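GH3 beta-N-acetylglucosaminidase (Paenibacillaceae, PDB 6K5J) hydrolytically releases beta-linked N-acetylglucosamine from the non-reducing ends of its substrates, as a glycoside hydrolase of family 3. Local coordinates at residues Val232-Val237 against Leu242-Ser247; Lys182-His187 against Glu252-Gly257. One frame throughout, in Å; residues are numbered along the deposited sequence.

Overall arrangement
Both interactions sit in the TIM-barrel-type part of the family 3 enzyme, their centres about 9 Å apart. Interaction 1 lies within the loop between strand 226-229 and helix 249-258. Interaction 2 ties the end of strand 178-184 to that same helix. The two touch directly. F234 CZ packs on G186 O at 3.3 Å, and F234 CE1 meets P185 CD at 3.4 Å. V232 CG2 lies 3.5 Å from H187 NE2, close to the bound NAG. The side chain of V232 is itself about 7 Å from the sugar between nearest atoms. Segment 182-187 of interaction 2 binds the sugar through K182 and H183, and H187 touches its acetyl methyl, while interaction 1 stands behind 185-187.

Interaction 1 of 2, residues Val232-Val237 against Leu242-Ser247; sequences VLFPAV and LPATLS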
loop_
_atom_site.group_PDB
_atom_site.type_symbol
_atom_site.label_atom_id
_atom_site.label_comp_id
_atom_site.label_asym_id
_atom_site.label_seq_id
_atom_site.Cartn_x
_atom_site.Cartn_y
_atom_site.Cartn_z
ATOM N N VAL A 232 3.390 2.959 -16.264
ATOM C CA VAL A 232 2.145 3.067 -17.021
ATOM C C VAL A 232 2.351 4.050 -18.170
ATOM O O VAL A 232 3.027 5.071 -18.009
ATOM C CB VAL A 232 0.983 3.501 -16.093
ATOM C CG1 VAL A 232 -0.292 3.835 -16.884
ATOM C CG2 VAL A 232 0.716 2.413 -15.036
ATOM N N LEU A 233 1.797 3.725 -19.340
ATOM C CA LEU A 233 1.861 4.615 -20.496
ATOM C C LEU A 233 0.801 5.706 -20.404
ATOM O O LEU A 233 -0.365 5.430 -20.104
ATOM C CB LEU A 233 1.648 3.832 -21.790
ATOM C CG LEU A 233 2.589 2.651 -22.003
ATOM C CD1 LEU A 233 2.047 1.741 -23.097
ATOM C CD2 LEU A 233 3.962 3.190 -22.368
ATOM N N PHE A 234 1.210 6.944 -20.693
ATOM C CA PHE A 234 0.314 8.101 -20.755
ATOM C C PHE A 234 0.525 8.786 -22.103
ATOM O O PHE A 234 1.286 9.757 -22.206
ATOM C CB PHE A 234 0.568 9.071 -19.595
ATOM C CG PHE A 234 0.245 8.495 -18.233
ATOM C CD1 PHE A 234 1.171 7.701 -17.568
ATOM C CD2 PHE A 234 -0.980 8.739 -17.634
ATOM C CE1 PHE A 234 0.880 7.155 -16.324
ATOM C CE2 PHE A 234 -1.285 8.198 -16.396
ATOM C CZ PHE A 234 -0.351 7.406 -15.735
ATOM N N PRO A 235 -0.134 8.305 -23.159
ATOM C CA PRO A 235 0.093 8.881 -24.500
ATOM C C PRO A 235 -0.197 10.370 -24.614
ATOM O O PRO A 235 0.347 11.007 -25.522
ATOM C CB PRO A 235 -0.847 8.068 -25.404
ATOM C CG PRO A 235 -1.791 7.351 -24.464
ATOM C CD PRO A 235 -1.021 7.130 -23.205
ATOM N N ALA A 236 -1.040 10.952 -23.753
ATOM C CA ALA A 236 -1.257 12.396 -23.825
ATOM C C ALA A 236 -0.026 13.184 -23.399
ATOM O O ALA A 236 0.086 14.370 -23.736
ATOM C CB ALA A 236 -2.450 12.815 -22.960
ATOM N N VAL A 237 0.882 12.557 -22.656
ATOM C CA VAL A 237 2.108 13.189 -22.203
ATOM C C VAL A 237 3.318 12.680 -22.974
ATOM O O VAL A 237 4.183 13.467 -23.364
ATOM C CB VAL A 237 2.306 12.987 -20.683
ATOM C CG1 VAL A 237 3.529 13.770 -20.196
ATOM C CG2 VAL A 237 1.070 13.419 -19.926
ATOM N N LEU A 242 6.920 4.489 -23.889
ATOM C CA LEU A 242 7.732 4.520 -22.673
ATOM C C LEU A 242 6.799 4.739 -21.490
ATOM O O LEU A 242 6.041 5.731 -21.480
ATOM C CB LEU A 242 8.784 5.631 -22.725
ATOM C CG LEU A 242 9.891 5.528 -23.773
ATOM C CD1 LEU A 242 10.648 6.854 -23.865
ATOM C CD2 LEU A 242 10.825 4.387 -23.429
ATOM N N PRO A 243 6.812 3.877 -20.480
ATOM C CA PRO A 243 6.029 4.166 -19.270
ATOM C C PRO A 243 6.576 5.408 -18.579
ATOM O O PRO A 243 7.699 5.848 -18.838
ATOM C CB PRO A 243 6.217 2.909 -18.414
ATOM C CG PRO A 243 7.523 2.348 -18.855
ATOM C CD PRO A 243 7.667 2.685 -20.323
ATOM N N ALA A 244 5.755 5.982 -17.694
ATOM C CA ALA A 244 6.144 7.211 -17.007
ATOM C C ALA A 244 7.520 7.081 -16.363
ATOM O O ALA A 244 8.313 8.025 -16.384
ATOM C CB ALA A 244 5.099 7.576 -15.949
ATOM N N THR A 245 7.820 5.908 -15.796
ATOM C CA THR A 245 9.113 5.660 -15.165
ATOM C C THR A 245 10.284 5.929 -16.100
ATOM O O THR A 245 11.356 6.341 -15.646
ATOM C CB THR A 245 9.172 4.207 -14.683
ATOM O OG1 THR A 245 8.097 3.981 -13.767
ATOM C CG2 THR A 245 10.502 3.898 -13.990
ATOM N N LEU A 246 10.113 5.682 -17.398
ATOM C CA LEU A 246 11.184 5.811 -18.377
ATOM C C LEU A 246 10.991 6.989 -19.328
ATOM O O LEU A 246 11.674 7.059 -20.354
ATOM C CB LEU A 246 11.313 4.508 -19.179
ATOM C CG LEU A 246 11.435 3.235 -18.337
ATOM C CD1 LEU A 246 11.680 2.005 -19.211
ATOM C CD2 LEU A 246 12.544 3.370 -17.285
ATOM N N SER A 247 10.094 7.918 -19.015
ATOM C CA SER A 247 9.710 8.988 -19.932
ATOM C C SER A 247 10.230 10.331 -19.441
ATOM O O SER A 247 9.796 10.825 -18.390
ATOM C CB SER A 247 8.192 9.054 -20.069
ATOM O OG SER A 247 7.807 10.284 -20.644
HETATM O O HOH W 1 3.865 7.137 -21.726
#
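L233 lays its CD2 methyl over the peptide between L242 and P243, with CD2 3.3 Å from L242 C. Its CG stands anti to the carbonyl carbon and beside the backbone N (chi1 -55°), and this rotation brings the branch to the second segment. The same methyl approaches the proline ring more loosely, CD2 to P243 CD being 4.3 Å.

One direct hydrogen bond joins the backbones. A244 N gives its hydrogen to V232 O at 2.9 Å, with an N-H...O angle of 152°. P243 CA adds a CH...O contact to V232 O at 3.4 Å, and P243 CB packs against the backbone N of V232. A water makes a second link. It accepts from F234 N at 2.9 Å and donates to L242 O at 2.6 Å.

Turned by a chi1 of -65°, the F234 ring comes back toward the second segment, and its CD1 meets A244 CB at 4.3 Å, an oblique and loose contact. V232 turns its side chain the other way, onto H187.

These segments are two parts of one loop that follows strand 226-229 of the barrel. A short 3-10 turn at 244-245 leads toward helix 249-258. S247 OG caps that helix at V250 N and also bonds E238. T245 OG1 ties the turn back to T229 and H231.

The chemistry implies a loop pinned mainly through its backbone. V232 O and A244 N are joined directly, F234 N and L242 O through a water, and the few apolar side-chain contacts between the segments are light.

Interaction 2 of 2, residues Lys182-His187 against Glu252-Gly257; sequences KHFPGH and EGLLRG. With NAG (2-acetamido-2-deoxy-beta-D-glucopyranose), chain B.
L255 crosses the F184 ring and meets it with three atoms. Its CB touches F184 CE1 at 3.6 Å. CG stands anti to the backbone N (chi1 178°) and carries both methyls to the ring. CD1 lies over one face in a CH-pi contact, 4.2 Å from the centroid and 17° off the normal. CD2 reaches F184 CD1 at 4.1 Å. P185 CB lies over the centre of the opposite face, and L254 CG meets F184 CZ at the ring edge (4.1 Å).

This joins strand 178-184 of the TIM barrel to helix 249-258. The strand runs into KHFPGH, characteristic of family 3 beta-N-acetylglucosaminidases, with cis peptides before H183 and P185 and with P185-H187 as loop.

The extended chain of K182 brings NZ to NAG O3 at 2.9 Å; its bond to O4 is weak. NZ also pairs with E85. H183 NE2 and NAG O3 share a fairly straight bond of 2.7 Å. The H183 ring has K182 CG over the centre of one face and NAG C8 toward the rim of the other. With an alanine at H183, O3 would probably be held less firmly, C8 lose its ring face and D139 OD2 its ND1 mate. D83, R152 and D268 also hold the sugar.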
loop_
_atom_site.group_PDB
_atom_site.type_symbol
_atom_site.label_atom_id
_atom_site.label_comp_id
_atom_site.label_asym_id
_atom_site.label_seq_id
_atom_site.Cartn_x
_atom_site.Cartn_y
_atom_site.Cartn_z
ATOM N N LYS A 182 2.647 8.157 -4.468
ATOM C CA LYS A 182 2.734 7.216 -5.580
ATOM C C LYS A 182 1.326 6.985 -6.125
ATOM O O LYS A 182 0.339 7.233 -5.431
ATOM C CB LYS A 182 3.412 5.907 -5.119
ATOM C CG LYS A 182 2.603 5.077 -4.088
ATOM C CD LYS A 182 3.444 3.879 -3.575
ATOM C CE LYS A 182 2.600 2.893 -2.739
ATOM N NZ LYS A 182 3.475 1.807 -2.144
ATOM N N HIS A 183 1.209 6.541 -7.381
ATOM C CA HIS A 183 2.262 6.259 -8.348
ATOM C C HIS A 183 2.131 7.272 -9.493
ATOM O O HIS A 183 1.203 7.177 -10.309
ATOM C CB HIS A 183 2.131 4.830 -8.904
ATOM C CG HIS A 183 2.092 3.751 -7.855
ATOM N ND1 HIS A 183 0.956 3.449 -7.132
ATOM C CD2 HIS A 183 3.049 2.892 -7.428
ATOM C CE1 HIS A 183 1.214 2.449 -6.306
ATOM N NE2 HIS A 183 2.478 2.094 -6.463
ATOM N N PHE A 184 3.061 8.220 -9.557
ATOM C CA PHE A 184 2.905 9.379 -10.433
ATOM C C PHE A 184 3.022 8.974 -11.905
ATOM O O PHE A 184 3.912 8.200 -12.265
ATOM C CB PHE A 184 3.969 10.430 -10.084
ATOM C CG PHE A 184 3.883 11.685 -10.913
ATOM C CD1 PHE A 184 4.582 11.793 -12.108
ATOM C CD2 PHE A 184 3.117 12.760 -10.490
ATOM C CE1 PHE A 184 4.501 12.949 -12.884
ATOM C CE2 PHE A 184 3.035 13.930 -11.247
ATOM C CZ PHE A 184 3.723 14.022 -12.451
ATOM N N PRO A 185 2.184 9.539 -12.800
ATOM C CA PRO A 185 1.182 10.584 -12.539
ATOM C C PRO A 185 -0.215 10.079 -12.166
ATOM O O PRO A 185 -1.159 10.859 -12.224
ATOM C CB PRO A 185 1.126 11.345 -13.874
ATOM C CG PRO A 185 1.408 10.288 -14.902
ATOM C CD PRO A 185 2.413 9.348 -14.244
ATOM N N GLY A 186 -0.357 8.808 -11.791
ATOM C CA GLY A 186 -1.653 8.347 -11.326
ATOM C C GLY A 186 -2.056 7.015 -11.922
ATOM O O GLY A 186 -2.309 6.921 -13.122
ATOM N N HIS A 187 -2.142 5.990 -11.077
ATOM C CA HIS A 187 -2.401 4.610 -11.464
ATOM C C HIS A 187 -3.860 4.203 -11.266
ATOM O O HIS A 187 -4.200 3.043 -11.509
ATOM C CB HIS A 187 -1.476 3.681 -10.646
ATOM C CG HIS A 187 -1.068 2.412 -11.340
ATOM N ND1 HIS A 187 -1.969 1.556 -11.947
ATOM C CD2 HIS A 187 0.150 1.820 -11.463
ATOM C CE1 HIS A 187 -1.322 0.514 -12.441
ATOM N NE2 HIS A 187 -0.036 0.650 -12.166
ATOM N N GLU A 252 11.030 14.675 -16.341
ATOM C CA GLU A 252 11.670 15.981 -16.494
ATOM C C GLU A 252 10.669 17.029 -16.952
ATOM O O GLU A 252 10.685 18.167 -16.473
ATOM C CB GLU A 252 12.835 15.917 -17.490
ATOM C CG GLU A 252 14.112 15.278 -16.962
ATOM C CD GLU A 252 14.747 16.006 -15.779
ATOM O OE1 GLU A 252 14.356 17.155 -15.474
ATOM O OE2 GLU A 252 15.661 15.414 -15.153
ATOM N N GLY A 253 9.803 16.670 -17.889
ATOM C CA GLY A 253 8.878 17.631 -18.452
ATOM C C GLY A 253 7.761 18.008 -17.507
ATOM O O GLY A 253 7.632 19.168 -17.109
ATOM N N LEU A 254 6.959 17.018 -17.118
ATOM C CA LEU A 254 5.739 17.303 -16.376
ATOM C C LEU A 254 6.012 17.466 -14.883
ATOM O O LEU A 254 5.626 18.475 -14.284
ATOM C CB LEU A 254 4.724 16.194 -16.642
ATOM C CG LEU A 254 3.394 16.161 -15.898
ATOM C CD1 LEU A 254 2.587 17.415 -16.178
ATOM C CD2 LEU A 254 2.619 14.914 -16.316
ATOM N N LEU A 255 6.677 16.483 -14.264
ATOM C CA LEU A 255 6.882 16.521 -12.816
ATOM C C LEU A 255 7.887 17.600 -12.419
ATOM O O LEU A 255 7.619 18.417 -11.530
ATOM C CB LEU A 255 7.351 15.150 -12.325
ATOM C CG LEU A 255 7.680 14.981 -10.836
ATOM C CD1 LEU A 255 6.535 15.487 -9.946
ATOM C CD2 LEU A 255 7.951 13.494 -10.556
ATOM N N ARG A 256 9.070 17.591 -13.034
ATOM C CA ARG A 256 10.103 18.561 -12.690
ATOM C C ARG A 256 9.825 19.925 -13.310
ATOM O O ARG A 256 10.045 20.956 -12.668
ATOM C CB ARG A 256 11.469 18.057 -13.149
ATOM C CG ARG A 256 11.824 16.682 -12.598
ATOM C CD ARG A 256 13.034 16.783 -11.745
ATOM N NE ARG A 256 13.528 15.487 -11.306
ATOM C CZ ARG A 256 13.587 15.117 -10.035
ATOM N NH1 ARG A 256 13.156 15.946 -9.085
ATOM N NH2 ARG A 256 14.078 13.930 -9.715
ATOM N N GLY A 257 9.366 19.946 -14.552
ATOM C CA GLY A 257 9.178 21.196 -15.262
ATOM C C GLY A 257 7.859 21.857 -14.938
ATOM O O GLY A 257 7.832 22.879 -14.248
HETATM C C1 NAG B . 5.591 -2.188 -6.600
HETATM C C2 NAG B . 4.345 -1.394 -6.132
HETATM C C3 NAG B . 4.743 -0.199 -5.246
HETATM C C4 NAG B . 5.726 -0.614 -4.160
HETATM C C5 NAG B . 6.917 -1.303 -4.804
HETATM C C6 NAG B . 7.967 -1.763 -3.818
HETATM C C7 NAG B . 2.272 -1.075 -7.436
HETATM C C8 NAG B . 1.684 -0.504 -8.697
HETATM N N2 NAG B . 3.593 -0.931 -7.291
HETATM O O1 NAG B . 5.157 -3.394 -7.132
HETATM O O3 NAG B . 3.582 0.367 -4.645
HETATM O O4 NAG B . 6.167 0.526 -3.433
HETATM O O5 NAG B . 6.443 -2.470 -5.482
HETATM O O6 NAG B . 7.500 -2.855 -3.035
HETATM O O7 NAG B . 1.577 -1.619 -6.580
#